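Spherulin-4 (Aspergillus clavatus, PDB 5C5G) is a fungal glycoside hydrolase whose Aspergillus fumigatus counterpart is required for galactosaminogalactan biosynthesis, and probably cleaves that N-acetylgalactosamine-containing polysaccharide. Local coordinates at residues A[183-186]-A[187-190]; A[216-219]-A[220-224]. All blocks are in the same frame, centred on the assembly; numbering follows the deposited sequence.

Contact 1: A[183-186]-A[187-190]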
ATOM      1  N   GLY A 183     -14.857  -8.788 -11.493  1.00 15.37           N
ATOM      2  CA  GLY A 183     -14.151  -7.540 -11.447  1.00 15.09           C
ATOM      3  C   GLY A 183     -14.714  -6.574 -10.434  1.00 14.25           C
ATOM      4  O   GLY A 183     -14.898  -6.899  -9.258  1.00 14.89           O
ATOM      5  N   ALA A 184     -14.982  -5.358 -10.897  1.00 15.73           N
ATOM      6  CA  ALA A 184     -15.457  -4.300 -10.028  1.00 15.68           C
ATOM      7  C   ALA A 184     -16.750  -4.676  -9.321  1.00 15.04           C
ATOM      8  O   ALA A 184     -17.023  -4.172  -8.231  1.00 17.44           O
ATOM      9  CB  ALA A 184     -15.628  -3.011 -10.818  1.00 19.65           C
ATOM     10  N   GLU A 185     -17.542  -5.571  -9.912  1.00 16.02           N
ATOM     11  CA  GLU A 185     -18.774  -6.019  -9.275  1.00 17.21           C
ATOM     12  C   GLU A 185     -18.560  -6.603  -7.883  1.00 15.64           C
ATOM     13  O   GLU A 185     -19.432  -6.504  -7.023  1.00 18.12           O
ATOM     14  CB  GLU A 185     -19.503  -7.067 -10.126  1.00 22.91           C
ATOM     15  CG  GLU A 185     -20.217  -6.507 -11.339  1.00 29.28           C
ATOM     16  CD  GLU A 185     -21.004  -7.567 -12.093  1.00 35.30           C
ATOM     17  OE1 GLU A 185     -21.285  -8.639 -11.511  1.00 35.13           O
ATOM     18  OE2 GLU A 185     -21.334  -7.329 -13.272  1.00 45.13           O
ATOM     19  N   LEU A 186     -17.404  -7.216  -7.652  1.00 14.99           N
ATOM     20  CA  LEU A 186     -17.126  -7.786  -6.339  1.00 15.57           C
ATOM     21  C   LEU A 186     -17.166  -6.697  -5.264  1.00 14.12           C
ATOM     22  O   LEU A 186     -17.597  -6.923  -4.133  1.00 14.74           O
ATOM     23  CB  LEU A 186     -15.772  -8.496  -6.345  1.00 15.19           C
ATOM     24  CG  LEU A 186     -15.253  -8.991  -5.000  1.00 26.40           C
ATOM     25  CD1 LEU A 186     -16.160 -10.071  -4.426  1.00 25.74           C
ATOM     26  CD2 LEU A 186     -13.826  -9.499  -5.164  1.00 28.44           C
ATOM     27  N   PHE A 187     -16.730  -5.502  -5.622  1.00 12.97           N
ATOM     28  CA  PHE A 187     -16.694  -4.405  -4.658  1.00 13.02           C
ATOM     29  C   PHE A 187     -18.102  -3.960  -4.262  1.00 13.64           C
ATOM     30  O   PHE A 187     -18.302  -3.451  -3.151  1.00 15.71           O
ATOM     31  CB  PHE A 187     -15.888  -3.231  -5.220  1.00 13.55           C
ATOM     32  CG  PHE A 187     -14.419  -3.483  -5.272  1.00 13.41           C
ATOM     33  CD1 PHE A 187     -13.885  -4.401  -6.152  1.00 16.23           C
ATOM     34  CD2 PHE A 187     -13.563  -2.796  -4.423  1.00 15.75           C
ATOM     35  CE1 PHE A 187     -12.517  -4.638  -6.183  1.00 18.97           C
ATOM     36  CE2 PHE A 187     -12.207  -3.034  -4.449  1.00 17.77           C
ATOM     37  CZ  PHE A 187     -11.683  -3.954  -5.325  1.00 17.61           C
ATOM     38  N   ASP A 188     -19.070  -4.168  -5.139  1.00 13.76           N
ATOM     39  CA  ASP A 188     -20.450  -3.792  -4.863  1.00 15.77           C
ATOM     40  C   ASP A 188     -21.078  -4.641  -3.758  1.00 15.36           C
ATOM     41  O   ASP A 188     -22.111  -4.268  -3.202  1.00 17.76           O
ATOM     42  CB  ASP A 188     -21.305  -3.892  -6.128  1.00 19.97           C
ATOM     43  CG  ASP A 188     -20.837  -2.961  -7.245  1.00 26.39           C
ATOM     44  OD1 ASP A 188     -20.232  -1.906  -6.952  1.00 28.95           O
ATOM     45  OD2 ASP A 188     -21.090  -3.297  -8.425  1.00 29.67           O
ATOM     46  N   THR A 189     -20.467  -5.781  -3.437  1.00 14.20           N
ATOM     47  CA  THR A 189     -20.990  -6.653  -2.390  1.00 13.38           C
ATOM     48  C   THR A 189     -20.648  -6.179  -0.985  1.00 11.68           C
ATOM     49  O   THR A 189     -21.200  -6.698  -0.020  1.00 12.40           O
ATOM     50  CB  THR A 189     -20.477  -8.104  -2.533  1.00 14.37           C
ATOM     51  OG1 THR A 189     -19.077  -8.175  -2.210  1.00 14.75           O
ATOM     52  CG2 THR A 189     -20.728  -8.618  -3.934  1.00 17.50           C
ATOM     53  N   ILE A 190     -19.748  -5.208  -0.874  1.00 10.84           N
ATOM     54  CA  ILE A 190     -19.242  -4.793   0.420  1.00 11.95           C
ATOM     55  C   ILE A 190     -20.154  -3.728   1.015  1.00 12.32           C
ATOM     56  O   ILE A 190     -20.237  -2.628   0.482  1.00 12.89           O
ATOM     57  CB  ILE A 190     -17.843  -4.194   0.307  1.00 11.15           C
ATOM     58  CG1 ILE A 190     -16.918  -5.126  -0.479  1.00 12.97           C
ATOM     59  CG2 ILE A 190     -17.305  -3.896   1.697  1.00 14.12           C
ATOM     60  CD1 ILE A 190     -15.528  -4.541  -0.747  1.00 13.42           C
TER
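Thr189 reaches back three residues to Leu186 with both its backbone and its side chain, so a single carbonyl oxygen is gripped twice. The hydroxyl OG1 of Thr189 gives its hydrogen to Leu186 O at 2.7 Å, lying in the carbonyl plane, whereas Thr189 N, at 3.2 Å from Leu186 O, arrives from above that plane. What puts OG1 there is the first torsion of Thr189 (chi1 71°), which sets the hydroxyl between the backbone N and the carbonyl carbon; the methyl CG2, anti to the carbonyl carbon, also lies 3.6 Å from Leu186 O. The side chain of Leu186 runs obliquely to that of Thr189, its CD1 approaching OG1 at 4.1 Å.

Two residues earlier, Phe187 N bonds to Ala184 O at 2.9 Å, again from above the carbonyl plane, and the oxygens of Gly183 and Ala184 lie at the edge of the Phe187 ring. Asp188 N adds a weak bond to Glu185 O. Each link spans three residues, the i to i+3 spacing of successive turns, in the loop that follows helix 175-180. Gly183, with positive phi, leads into it.

Polar groups of Glu185 and Asp188 occupy the exposed side, while Leu186, Phe187 and Ile190 are buried. Leu186 meets Phe171 of strand 167-172; Phe187 packs on Val170 and Phe171 of that strand and on Leu198 and Ala200 of the adjacent barrel strand 198-203, with Val224 of helix 212-224 also touching it.

Contact 2: A[216-219]-A[220-224]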
ATOM      1  N   GLY A 216      -9.141   0.345 -20.068  1.00 10.55           N
ATOM      2  CA  GLY A 216     -10.433  -0.085 -19.574  1.00 10.45           C
ATOM      3  C   GLY A 216     -10.341  -0.693 -18.187  1.00 10.54           C
ATOM      4  O   GLY A 216     -11.167  -0.396 -17.325  1.00 11.89           O
ATOM      5  N   LEU A 217      -9.342  -1.536 -17.952  1.00 10.64           N
ATOM      6  CA  LEU A 217      -9.160  -2.127 -16.631  1.00  9.97           C
ATOM      7  C   LEU A 217      -8.920  -1.050 -15.578  1.00  9.64           C
ATOM      8  O   LEU A 217      -9.554  -1.070 -14.523  1.00 10.49           O
ATOM      9  CB  LEU A 217      -8.016  -3.131 -16.650  1.00 10.68           C
ATOM     10  CG  LEU A 217      -7.664  -3.752 -15.286  1.00 10.62           C
ATOM     11  CD1 LEU A 217      -8.827  -4.501 -14.700  1.00 12.02           C
ATOM     12  CD2 LEU A 217      -6.457  -4.664 -15.421  1.00 12.21           C
ATOM     13  N   VAL A 218      -8.022  -0.117 -15.855  1.00  9.76           N
ATOM     14  CA  VAL A 218      -7.739   0.936 -14.887  1.00  9.40           C
ATOM     15  C   VAL A 218      -8.996   1.750 -14.578  1.00  9.87           C
ATOM     16  O   VAL A 218      -9.267   2.043 -13.412  1.00  9.97           O
ATOM     17  CB  VAL A 218      -6.576   1.815 -15.359  1.00  8.80           C
ATOM     18  CG1 VAL A 218      -6.392   3.023 -14.465  1.00 11.31           C
ATOM     19  CG2 VAL A 218      -5.281   0.999 -15.385  1.00 10.06           C
ATOM     20  N   LYS A 219      -9.761   2.119 -15.600  1.00  9.81           N
ATOM     21  CA  LYS A 219     -10.993   2.856 -15.373  1.00 10.31           C
ATOM     22  C   LYS A 219     -11.960   2.068 -14.492  1.00 10.50           C
ATOM     23  O   LYS A 219     -12.570   2.616 -13.576  1.00 10.46           O
ATOM     24  CB  LYS A 219     -11.647   3.166 -16.710  1.00 12.75           C
ATOM     25  CG  LYS A 219     -12.910   3.968 -16.586  1.00 14.11           C
ATOM     26  CD  LYS A 219     -13.382   4.467 -17.934  1.00 16.24           C
ATOM     27  CE  LYS A 219     -14.658   5.255 -17.815  1.00 23.20           C
ATOM     28  NZ  LYS A 219     -15.048   5.832 -19.134  1.00 32.10           N
ATOM     29  N   GLN A 220     -12.111   0.778 -14.773  1.00  9.82           N
ATOM     30  CA  GLN A 220     -13.044  -0.044 -14.008  1.00 10.18           C
ATOM     31  C   GLN A 220     -12.659  -0.059 -12.531  1.00  9.47           C
ATOM     32  O   GLN A 220     -13.514   0.031 -11.653  1.00 10.45           O
ATOM     33  CB  GLN A 220     -13.089  -1.481 -14.532  1.00 11.46           C
ATOM     34  CG  GLN A 220     -13.736  -1.626 -15.875  1.00 14.69           C
ATOM     35  CD  GLN A 220     -13.356  -2.927 -16.539  1.00 24.09           C
ATOM     36  OE1 GLN A 220     -13.251  -3.971 -15.887  1.00 19.82           O
ATOM     37  NE2 GLN A 220     -13.133  -2.871 -17.842  1.00 21.92           N
ATOM     38  N   VAL A 221     -11.368  -0.196 -12.239  1.00  9.40           N
ATOM     39  CA  VAL A 221     -10.924  -0.284 -10.855  1.00  9.03           C
ATOM     40  C   VAL A 221     -10.992   1.084 -10.168  1.00  8.42           C
ATOM     41  O   VAL A 221     -11.347   1.163  -9.000  1.00  9.34           O
ATOM     42  CB  VAL A 221      -9.525  -0.950 -10.754  1.00  9.61           C
ATOM     43  CG1 VAL A 221      -9.097  -1.108  -9.319  1.00  9.82           C
ATOM     44  CG2 VAL A 221      -9.541  -2.335 -11.433  1.00 10.64           C
ATOM     45  N   ARG A 222     -10.674   2.152 -10.892  1.00  9.00           N
ATOM     46  CA  ARG A 222     -10.769   3.491 -10.321  1.00  9.28           C
ATOM     47  C   ARG A 222     -12.158   3.781  -9.783  1.00  9.22           C
ATOM     48  O   ARG A 222     -12.313   4.541  -8.834  1.00  9.93           O
ATOM     49  CB  ARG A 222     -10.336   4.555 -11.349  1.00  9.99           C
ATOM     50  CG  ARG A 222      -8.820   4.696 -11.441  1.00 10.19           C
ATOM     51  CD  ARG A 222      -8.353   5.586 -12.553  1.00 10.34           C
ATOM     52  NE  ARG A 222      -8.855   6.939 -12.412  1.00 10.57           N
ATOM     53  CZ  ARG A 222      -8.402   7.964 -13.114  1.00 11.59           C
ATOM     54  NH1 ARG A 222      -7.405   7.812 -13.982  1.00 12.64           N
ATOM     55  NH2 ARG A 222      -8.965   9.148 -12.963  1.00 11.91           N
ATOM     56  N   GLN A 223     -13.186   3.214 -10.395  1.00  9.83           N
ATOM     57  CA  GLN A 223     -14.523   3.492  -9.927  1.00 10.75           C
ATOM     58  C   GLN A 223     -14.757   3.005  -8.504  1.00 10.32           C
ATOM     59  O   GLN A 223     -15.551   3.607  -7.773  1.00 12.48           O
ATOM     60  CB  GLN A 223     -15.540   2.842 -10.844  1.00 13.94           C
ATOM     61  CG  GLN A 223     -16.969   3.269 -10.568  1.00 24.83           C
ATOM     62  CD  GLN A 223     -17.954   2.710 -11.581  1.00 44.60           C
ATOM     63  OE1 GLN A 223     -17.760   1.619 -12.121  1.00 50.50           O
ATOM     64  NE2 GLN A 223     -19.015   3.466 -11.853  1.00 44.05           N
ATOM     65  N   VAL A 224     -14.085   1.926  -8.131  1.00  9.89           N
ATOM     66  CA  VAL A 224     -14.402   1.212  -6.896  1.00 11.20           C
ATOM     67  C   VAL A 224     -13.314   1.254  -5.834  1.00  9.96           C
ATOM     68  O   VAL A 224     -13.593   0.898  -4.688  1.00 10.17           O
ATOM     69  CB  VAL A 224     -14.801  -0.266  -7.167  1.00 12.03           C
ATOM     70  CG1 VAL A 224     -16.083  -0.322  -7.956  1.00 13.13           C
ATOM     71  CG2 VAL A 224     -13.708  -1.016  -7.878  1.00 11.46           C
TER
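Gln220 lays its extended side chain alongside the carbonyl of Gly216, one helical turn earlier. Its backbone N donates to Gly216 O at 3.0 Å, and with CG beside the backbone N (chi1 -70°) the aliphatic part of the chain passes the same oxygen, CG lying 3.2 Å from Gly216 O. The terminal NE2 also comes near that oxygen, but at an angle too poor for a hydrogen bond.

The next residue, Val221, is buried. Its N bonds to Leu217 O at 3.0 Å, and its CG2 meets Leu217 CD1 at 4.0 Å, the two apolar side chains lying side by side and pointing the same way. Both also touch Phe178 of helix 175-180.

At Arg222, N bonds to Val218 O at 2.9 Å, and the methylene CD rests 3.8 Å from Val218 CG1. The chain bends at chi3 (60°) beyond this apolar contact, and the guanidinium is held by main-chain oxygens near both termini: NE by Pro6, NH2 by Gly5 and NH1 by Ser254.

Gln223 N closes the series with a longer bond, 3.3 Å to Lys219 O; the NZ of Lys219 is itself bonded to Met3 O.

These i to i+4 bonds are those of a regular alpha-helix, here the helix of the beta-alpha-beta unit joining strands 198-203 and 227-230, the last two strands of a TIM-type (beta/alpha)8 barrel.

How the contacts relate
Contact 1 and contact 2, whose centres are 12 Å apart, illustrate how the outer layer of a (beta/alpha) barrel is assembled from locally bonded pieces. Contact 1 closes before strand 198-203 and contact 2 opens after it, yet they touch directly: Phe187 CG lies 3.7 Å from Val224 CG2, and Ala184 CB is 3.8 Å from Gln220 O and 4.0 Å from Val224 CG1. Neither contact contains a residue known to bind N-acetylgalactosamine. Glu172, seen to bind the sugar though none is bound in this model, belongs to strand 167-172, on which Phe187 packs; the side chains of Phe187 and Val221 are about 9 Å and 12 Å from that of Glu172.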